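Local coordinates for protein probable sugar kinase (Clostridium perfringens, PDB 3KZH) that probably transfers a phosphoryl group to a sugar, as a carbohydrate kinase of the pfkB (ribokinase) family, at residues 44-57 with 257-269. Residues are numbered along the deposited sequence; the frame is centred on the assembly and turned at random.
Sequences VCRNIAENMARVGV and DSFVAGLGYGYMN
Asn47 reaches Asp257 through the one clear hydrogen bond between the helices: ND2 lies 3.1 Å from OD2, bent to 141° at the hydrogen. The amide and carboxylate planes differ by just 21°, yet ND2 meets OD2 from above the carboxylate plane. Asp257 is also a knob, seated among Val44, Asn47, Ile48 and Asn51; with CG beside its own backbone N, its OD1 comes to 3.4 Å from Val44 CG1. On the same helix as Asn47, Arg46, Glu50 and Arg54 form a salt-bridge network. Ser258 OG, bonded to Thr287, also approaches the side chain of Asn51.

Helix segments 44-54 and 257-268 run in broadly the same direction, with a closest approach of axes of 8.0 Å and a crossing angle of -47°. Both pack on strand 139-143 of the central sheet, Ile48 and Met52 touching Val141, Met268 touching Tyr139, in the layered ribokinase-type fold. The GAGD motif of this family forms the start of the second helix and ends at Asp257; in relatives its aspartate acts as the catalytic base, and the place of Asp257 here is consistent with that role. The side chain of Val260 is about 6 Å from the bound glucose.

Apolar packing continues the interface. Ile48 CD1 meets Val260 CG1 at 3.9 Å, while Ala261 CB lies 3.7 Å from Met52 CG. Met52, modelled as selenomethionine and extended beyond CG, lays CE 3.9 Å from Gly264 CA, over the bare backbone of that glycine. Past the Schellman turn at Gly56, Val57 CG2 comes to the edge of the Tyr265 ring, and Asn269 ND2 sits over one face.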
ATOM      1  N   VAL A  44      -3.327  -4.121 -17.350  1.00 22.52           N
ATOM      2  CA  VAL A  44      -3.570  -3.461 -18.654  1.00 22.48           C
ATOM      3  C   VAL A  44      -4.817  -2.571 -18.662  1.00 20.88           C
ATOM      4  O   VAL A  44      -4.748  -1.385 -18.999  1.00 15.61           O
ATOM      5  CB  VAL A  44      -3.671  -4.516 -19.820  1.00 24.04           C
ATOM      6  CG1 VAL A  44      -4.092  -3.865 -21.141  1.00 22.79           C
ATOM      7  CG2 VAL A  44      -2.334  -5.228 -20.012  1.00 23.16           C
ATOM      8  N   CYS A  45      -5.931  -3.155 -18.227  1.00 20.35           N
ATOM      9  CA  CYS A  45      -7.217  -2.481 -18.163  1.00 19.75           C
ATOM     10  C   CYS A  45      -7.254  -1.298 -17.206  1.00 20.72           C
ATOM     11  O   CYS A  45      -7.877  -0.279 -17.515  1.00 19.33           O
ATOM     12  CB  CYS A  45      -8.303  -3.497 -17.854  1.00 20.72           C
ATOM     13  SG  CYS A  45      -8.595  -4.659 -19.232  1.00 15.57           S
ATOM     14  N   ARG A  46      -6.532  -1.401 -16.086  1.00 21.49           N
ATOM     15  CA  ARG A  46      -6.458  -0.304 -15.110  1.00 21.47           C
ATOM     16  C   ARG A  46      -5.634   0.853 -15.650  1.00 18.59           C
ATOM     17  O   ARG A  46      -5.924   2.005 -15.349  1.00 16.36           O
ATOM     18  CB  ARG A  46      -5.887  -0.770 -13.760  1.00 22.49           C
ATOM     19  CG  ARG A  46      -6.219   0.179 -12.581  1.00 21.46           C
ATOM     20  CD  ARG A  46      -5.025   0.494 -11.703  1.00 25.77           C
ATOM     21  NE  ARG A  46      -4.331   1.704 -12.152  1.00 29.85           N
ATOM     22  CZ  ARG A  46      -3.315   1.715 -13.004  1.00 28.72           C
ATOM     23  NH1 ARG A  46      -2.860   0.577 -13.487  1.00 31.99           N
ATOM     24  NH2 ARG A  46      -2.824   2.854 -13.447  1.00 28.18           N
ATOM     25  N   ASN A  47      -4.618   0.522 -16.449  1.00 17.61           N
ATOM     26  CA  ASN A  47      -3.749   1.502 -17.084  1.00 20.38           C
ATOM     27  C   ASN A  47      -4.542   2.221 -18.181  1.00 20.72           C
ATOM     28  O   ASN A  47      -4.450   3.440 -18.300  1.00 20.45           O
ATOM     29  CB  ASN A  47      -2.494   0.835 -17.699  1.00 22.85           C
ATOM     30  CG  ASN A  47      -1.667   0.034 -16.684  1.00 26.38           C
ATOM     31  OD1 ASN A  47      -1.506   0.427 -15.536  1.00 26.87           O
ATOM     32  ND2 ASN A  47      -1.129  -1.096 -17.128  1.00 26.24           N
ATOM     33  N   ILE A  48      -5.351   1.472 -18.944  1.00 19.04           N
ATOM     34  CA  ILE A  48      -6.172   2.048 -20.024  1.00 19.16           C
ATOM     35  C   ILE A  48      -7.144   3.081 -19.440  1.00 17.55           C
ATOM     36  O   ILE A  48      -7.154   4.231 -19.881  1.00 10.91           O
ATOM     37  CB  ILE A  48      -6.957   0.955 -20.847  1.00 18.37           C
ATOM     38  CG1 ILE A  48      -5.976   0.076 -21.628  1.00 20.07           C
ATOM     39  CG2 ILE A  48      -7.931   1.599 -21.836  1.00 16.68           C
ATOM     40  CD1 ILE A  48      -6.583  -1.169 -22.277  1.00 17.37           C
ATOM     41  N   ALA A  49      -7.886   2.662 -18.408  1.00 14.33           N
ATOM     42  CA  ALA A  49      -8.851   3.497 -17.695  1.00 15.44           C
ATOM     43  C   ALA A  49      -8.230   4.770 -17.116  1.00 16.22           C
ATOM     44  O   ALA A  49      -8.847   5.837 -17.193  1.00 13.80           O
ATOM     45  CB  ALA A  49      -9.513   2.702 -16.606  1.00 12.69           C
ATOM     46  N   GLU A  50      -6.997   4.664 -16.598  1.00 17.92           N
ATOM     47  CA  GLU A  50      -6.279   5.827 -16.044  1.00 19.85           C
ATOM     48  C   GLU A  50      -5.949   6.827 -17.154  1.00 18.97           C
ATOM     49  O   GLU A  50      -6.308   8.004 -17.036  1.00 18.35           O
ATOM     50  CB  GLU A  50      -4.988   5.451 -15.271  1.00 18.93           C
ATOM     51  CG  GLU A  50      -4.494   6.628 -14.399  1.00 21.76           C
ATOM     52  CD  GLU A  50      -3.109   6.496 -13.761  1.00 22.73           C
ATOM     53  OE1 GLU A  50      -2.678   5.389 -13.387  1.00 20.88           O
ATOM     54  OE2 GLU A  50      -2.451   7.545 -13.593  1.00 24.13           O
ATOM     55  N   ASN A  51      -5.348   6.333 -18.243  1.00 16.35           N
ATOM     56  CA  ASN A  51      -4.968   7.148 -19.412  1.00 17.23           C
ATOM     57  C   ASN A  51      -6.174   7.884 -20.033  1.00 15.66           C
ATOM     58  O   ASN A  51      -6.050   9.024 -20.480  1.00 13.40           O
ATOM     59  CB  ASN A  51      -4.314   6.280 -20.501  1.00 17.72           C
ATOM     60  CG  ASN A  51      -2.939   5.771 -20.128  1.00 18.14           C
ATOM     61  OD1 ASN A  51      -2.743   4.570 -19.893  1.00 10.96           O
ATOM     62  ND2 ASN A  51      -1.964   6.665 -20.141  1.00 19.77           N
HETATM   63  N   MSE A  52      -7.340   7.223 -19.989  1.00 14.87           N
HETATM   64  CA  MSE A  52      -8.622   7.729 -20.504  1.00 15.79           C
HETATM   65  C   MSE A  52      -9.170   8.879 -19.649  1.00 13.89           C
HETATM   66  O   MSE A  52      -9.550   9.929 -20.168  1.00  8.73           O
HETATM   67  CB  MSE A  52      -9.667   6.601 -20.554  1.00 18.49           C
HETATM   68  CG  MSE A  52      -9.756   5.870 -21.872  1.00 22.85           C
HETATM   69 SE   MSE A  52     -11.191   4.594 -21.980  1.00 24.26          SE
HETATM   70  CE  MSE A  52     -10.590   3.645 -23.596  1.00 21.49           C
ATOM     71  N   ALA A  53      -9.201   8.663 -18.337  1.00 11.08           N
ATOM     72  CA  ALA A  53      -9.676   9.646 -17.363  1.00 14.86           C
ATOM     73  C   ALA A  53      -8.743  10.862 -17.351  1.00 15.09           C
ATOM     74  O   ALA A  53      -9.198  12.004 -17.202  1.00 14.22           O
ATOM     75  CB  ALA A  53      -9.744   9.009 -15.989  1.00  9.50           C
ATOM     76  N   ARG A  54      -7.451  10.605 -17.590  1.00 14.54           N
ATOM     77  CA  ARG A  54      -6.424  11.649 -17.641  1.00 17.30           C
ATOM     78  C   ARG A  54      -6.615  12.631 -18.794  1.00 18.51           C
ATOM     79  O   ARG A  54      -6.282  13.798 -18.662  1.00 17.18           O
ATOM     80  CB  ARG A  54      -5.017  11.035 -17.708  1.00 17.10           C
ATOM     81  CG  ARG A  54      -4.425  10.740 -16.333  1.00 16.27           C
ATOM     82  CD  ARG A  54      -3.075  10.044 -16.412  1.00 13.59           C
ATOM     83  NE  ARG A  54      -2.435   9.955 -15.100  1.00 13.09           N
ATOM     84  CZ  ARG A  54      -1.623  10.883 -14.587  1.00 15.78           C
ATOM     85  NH1 ARG A  54      -1.335  11.979 -15.271  1.00 16.40           N
ATOM     86  NH2 ARG A  54      -1.130  10.734 -13.371  1.00 16.62           N
ATOM     87  N   VAL A  55      -7.172  12.156 -19.910  1.00 17.73           N
ATOM     88  CA  VAL A  55      -7.408  13.006 -21.070  1.00 19.20           C
ATOM     89  C   VAL A  55      -8.844  13.527 -21.153  1.00 20.54           C
ATOM     90  O   VAL A  55      -9.246  14.122 -22.154  1.00 20.79           O
ATOM     91  CB  VAL A  55      -6.946  12.350 -22.395  1.00 20.33           C
ATOM     92  CG1 VAL A  55      -5.444  12.114 -22.367  1.00 18.19           C
ATOM     93  CG2 VAL A  55      -7.693  11.058 -22.660  1.00 19.92           C
ATOM     94  N   GLY A  56      -9.608  13.279 -20.087  1.00 20.47           N
ATOM     95  CA  GLY A  56     -10.975  13.757 -19.994  1.00 20.81           C
ATOM     96  C   GLY A  56     -12.138  12.874 -20.388  1.00 20.17           C
ATOM     97  O   GLY A  56     -13.263  13.360 -20.413  1.00 20.93           O
ATOM     98  N   VAL A  57     -11.899  11.598 -20.687  1.00 20.14           N
ATOM     99  CA  VAL A  57     -12.992  10.690 -21.053  1.00 20.06           C
ATOM    100  C   VAL A  57     -13.731  10.299 -19.779  1.00 18.79           C
ATOM    101  O   VAL A  57     -13.107  10.051 -18.750  1.00 18.37           O
ATOM    102  CB  VAL A  57     -12.492   9.369 -21.746  1.00 18.24           C
ATOM    103  CG1 VAL A  57     -13.658   8.537 -22.274  1.00 19.97           C
ATOM    104  CG2 VAL A  57     -11.519   9.674 -22.853  1.00 18.87           C
ATOM    105  N   ASP A 257      -1.323   0.463 -24.093  1.00 19.28           N
ATOM    106  CA  ASP A 257      -2.433   0.722 -23.170  1.00 20.80           C
ATOM    107  C   ASP A 257      -2.950   2.142 -23.419  1.00 20.26           C
ATOM    108  O   ASP A 257      -4.156   2.378 -23.478  1.00 20.04           O
ATOM    109  CB  ASP A 257      -1.978   0.637 -21.699  1.00 22.03           C
ATOM    110  CG  ASP A 257      -1.423  -0.727 -21.301  1.00 24.50           C
ATOM    111  OD1 ASP A 257      -1.608  -1.732 -22.023  1.00 26.24           O
ATOM    112  OD2 ASP A 257      -0.789  -0.780 -20.225  1.00 22.96           O
ATOM    113  N   SER A 258      -2.003   3.069 -23.540  1.00 16.64           N
ATOM    114  CA  SER A 258      -2.257   4.473 -23.810  1.00 14.50           C
ATOM    115  C   SER A 258      -2.840   4.671 -25.195  1.00 15.01           C
ATOM    116  O   SER A 258      -3.619   5.610 -25.395  1.00 14.43           O
ATOM    117  CB  SER A 258      -0.968   5.268 -23.704  1.00 14.48           C
ATOM    118  OG  SER A 258      -0.518   5.289 -22.381  1.00 19.97           O
ATOM    119  N   PHE A 259      -2.460   3.800 -26.144  1.00 11.79           N
ATOM    120  CA  PHE A 259      -2.988   3.870 -27.513  1.00 11.88           C
ATOM    121  C   PHE A 259      -4.465   3.525 -27.515  1.00 10.20           C
ATOM    122  O   PHE A 259      -5.231   4.199 -28.193  1.00 11.18           O
ATOM    123  CB  PHE A 259      -2.241   2.948 -28.506  1.00 11.50           C
ATOM    124  CG  PHE A 259      -2.640   3.159 -29.956  1.00 10.77           C
ATOM    125  CD1 PHE A 259      -2.042   4.174 -30.715  1.00 11.91           C
ATOM    126  CD2 PHE A 259      -3.679   2.408 -30.543  1.00 12.51           C
ATOM    127  CE1 PHE A 259      -2.484   4.456 -32.039  1.00 11.40           C
ATOM    128  CE2 PHE A 259      -4.129   2.674 -31.860  1.00 11.29           C
ATOM    129  CZ  PHE A 259      -3.532   3.703 -32.610  1.00 11.81           C
ATOM    130  N   VAL A 260      -4.850   2.489 -26.759  1.00  8.89           N
ATOM    131  CA  VAL A 260      -6.247   2.031 -26.652  1.00 13.86           C
ATOM    132  C   VAL A 260      -7.109   3.141 -26.045  1.00 15.23           C
ATOM    133  O   VAL A 260      -8.244   3.387 -26.484  1.00 11.09           O
ATOM    134  CB  VAL A 260      -6.378   0.706 -25.813  1.00 14.00           C
ATOM    135  CG1 VAL A 260      -7.841   0.301 -25.624  1.00 14.54           C
ATOM    136  CG2 VAL A 260      -5.660  -0.431 -26.520  1.00 16.53           C
ATOM    137  N   ALA A 261      -6.516   3.841 -25.078  1.00 13.40           N
ATOM    138  CA  ALA A 261      -7.161   4.955 -24.413  1.00 17.13           C
ATOM    139  C   ALA A 261      -7.434   6.121 -25.358  1.00 16.07           C
ATOM    140  O   ALA A 261      -8.486   6.755 -25.288  1.00 15.21           O
ATOM    141  CB  ALA A 261      -6.343   5.394 -23.244  1.00 12.30           C
ATOM    142  N   GLY A 262      -6.497   6.333 -26.280  1.00 17.24           N
ATOM    143  CA  GLY A 262      -6.604   7.394 -27.265  1.00 17.24           C
ATOM    144  C   GLY A 262      -7.672   7.113 -28.298  1.00 18.28           C
ATOM    145  O   GLY A 262      -8.236   8.050 -28.845  1.00 17.57           O
ATOM    146  N   LEU A 263      -7.901   5.824 -28.591  1.00 18.22           N
ATOM    147  CA  LEU A 263      -8.962   5.371 -29.504  1.00 18.79           C
ATOM    148  C   LEU A 263     -10.286   5.691 -28.831  1.00 18.92           C
ATOM    149  O   LEU A 263     -11.232   6.138 -29.476  1.00 16.77           O
ATOM    150  CB  LEU A 263      -8.904   3.856 -29.742  1.00 18.59           C
ATOM    151  CG  LEU A 263      -7.715   3.241 -30.476  1.00 17.31           C
ATOM    152  CD1 LEU A 263      -7.880   1.732 -30.521  1.00 16.45           C
ATOM    153  CD2 LEU A 263      -7.589   3.834 -31.874  1.00 12.91           C
ATOM    154  N   GLY A 264     -10.305   5.482 -27.510  1.00 20.15           N
ATOM    155  CA  GLY A 264     -11.455   5.774 -26.685  1.00 19.03           C
ATOM    156  C   GLY A 264     -11.798   7.245 -26.742  1.00 18.72           C
ATOM    157  O   GLY A 264     -12.930   7.591 -27.045  1.00 16.98           O
ATOM    158  N   TYR A 265     -10.783   8.099 -26.618  1.00 19.47           N
ATOM    159  CA  TYR A 265     -10.963   9.554 -26.709  1.00 21.48           C
ATOM    160  C   TYR A 265     -11.513   9.957 -28.089  1.00 21.76           C
ATOM    161  O   TYR A 265     -12.486  10.724 -28.177  1.00 18.71           O
ATOM    162  CB  TYR A 265      -9.626  10.270 -26.428  1.00 21.58           C
ATOM    163  CG  TYR A 265      -9.678  11.788 -26.501  1.00 23.34           C
ATOM    164  CD1 TYR A 265      -9.984  12.557 -25.362  1.00 22.31           C
ATOM    165  CD2 TYR A 265      -9.477  12.463 -27.735  1.00 25.06           C
ATOM    166  CE1 TYR A 265     -10.101  13.970 -25.444  1.00 26.54           C
ATOM    167  CE2 TYR A 265      -9.592  13.876 -27.830  1.00 28.14           C
ATOM    168  CZ  TYR A 265      -9.905  14.620 -26.684  1.00 27.83           C
ATOM    169  OH  TYR A 265     -10.035  15.987 -26.789  1.00 29.97           O
ATOM    170  N   GLY A 266     -10.876   9.428 -29.141  1.00 20.85           N
ATOM    171  CA  GLY A 266     -11.252   9.711 -30.519  1.00 21.98           C
ATOM    172  C   GLY A 266     -12.683   9.367 -30.882  1.00 22.61           C
ATOM    173  O   GLY A 266     -13.373  10.162 -31.519  1.00 20.27           O
ATOM    174  N   TYR A 267     -13.125   8.194 -30.426  1.00 22.29           N
ATOM    175  CA  TYR A 267     -14.480   7.691 -30.643  1.00 22.75           C
ATOM    176  C   TYR A 267     -15.537   8.550 -29.948  1.00 25.01           C
ATOM    177  O   TYR A 267     -16.547   8.903 -30.550  1.00 27.69           O
ATOM    178  CB  TYR A 267     -14.593   6.255 -30.111  1.00 21.16           C
ATOM    179  CG  TYR A 267     -13.898   5.174 -30.918  1.00 19.95           C
ATOM    180  CD1 TYR A 267     -13.357   5.448 -32.192  1.00 18.01           C
ATOM    181  CD2 TYR A 267     -13.789   3.857 -30.418  1.00 16.87           C
ATOM    182  CE1 TYR A 267     -12.730   4.454 -32.951  1.00 19.73           C
ATOM    183  CE2 TYR A 267     -13.158   2.829 -31.185  1.00 17.76           C
ATOM    184  CZ  TYR A 267     -12.633   3.149 -32.449  1.00 17.65           C
ATOM    185  OH  TYR A 267     -12.010   2.206 -33.223  1.00 14.72           O
HETATM  186  N   MSE A 268     -15.250   8.933 -28.705  1.00 25.72           N
HETATM  187  CA  MSE A 268     -16.144   9.737 -27.875  1.00 26.37           C
HETATM  188  C   MSE A 268     -16.312  11.168 -28.412  1.00 27.85           C
HETATM  189  O   MSE A 268     -17.396  11.750 -28.327  1.00 27.91           O
HETATM  190  CB  MSE A 268     -15.663   9.719 -26.408  1.00 26.64           C
HETATM  191  CG  MSE A 268     -15.600   8.321 -25.760  1.00 25.95           C
HETATM  192 SE   MSE A 268     -17.370   7.630 -25.498  1.00 32.10          SE
HETATM  193  CE  MSE A 268     -17.207   5.792 -25.606  1.00 25.95           C
ATOM    194  N   ASN A 269     -15.270  11.671 -29.069  1.00 28.01           N
ATOM    195  CA  ASN A 269     -15.291  13.013 -29.651  1.00 30.60           C
ATOM    196  C   ASN A 269     -15.596  13.038 -31.153  1.00 31.32           C
ATOM    197  O   ASN A 269     -15.477  14.088 -31.794  1.00 31.40           O
ATOM    198  CB  ASN A 269     -13.989  13.761 -29.328  1.00 29.88           C
ATOM    199  CG  ASN A 269     -13.827  14.011 -27.843  1.00 31.36           C
ATOM    200  OD1 ASN A 269     -14.574  14.794 -27.254  1.00 31.60           O
ATOM    201  ND2 ASN A 269     -12.888  13.314 -27.222  1.00 28.94           N
TER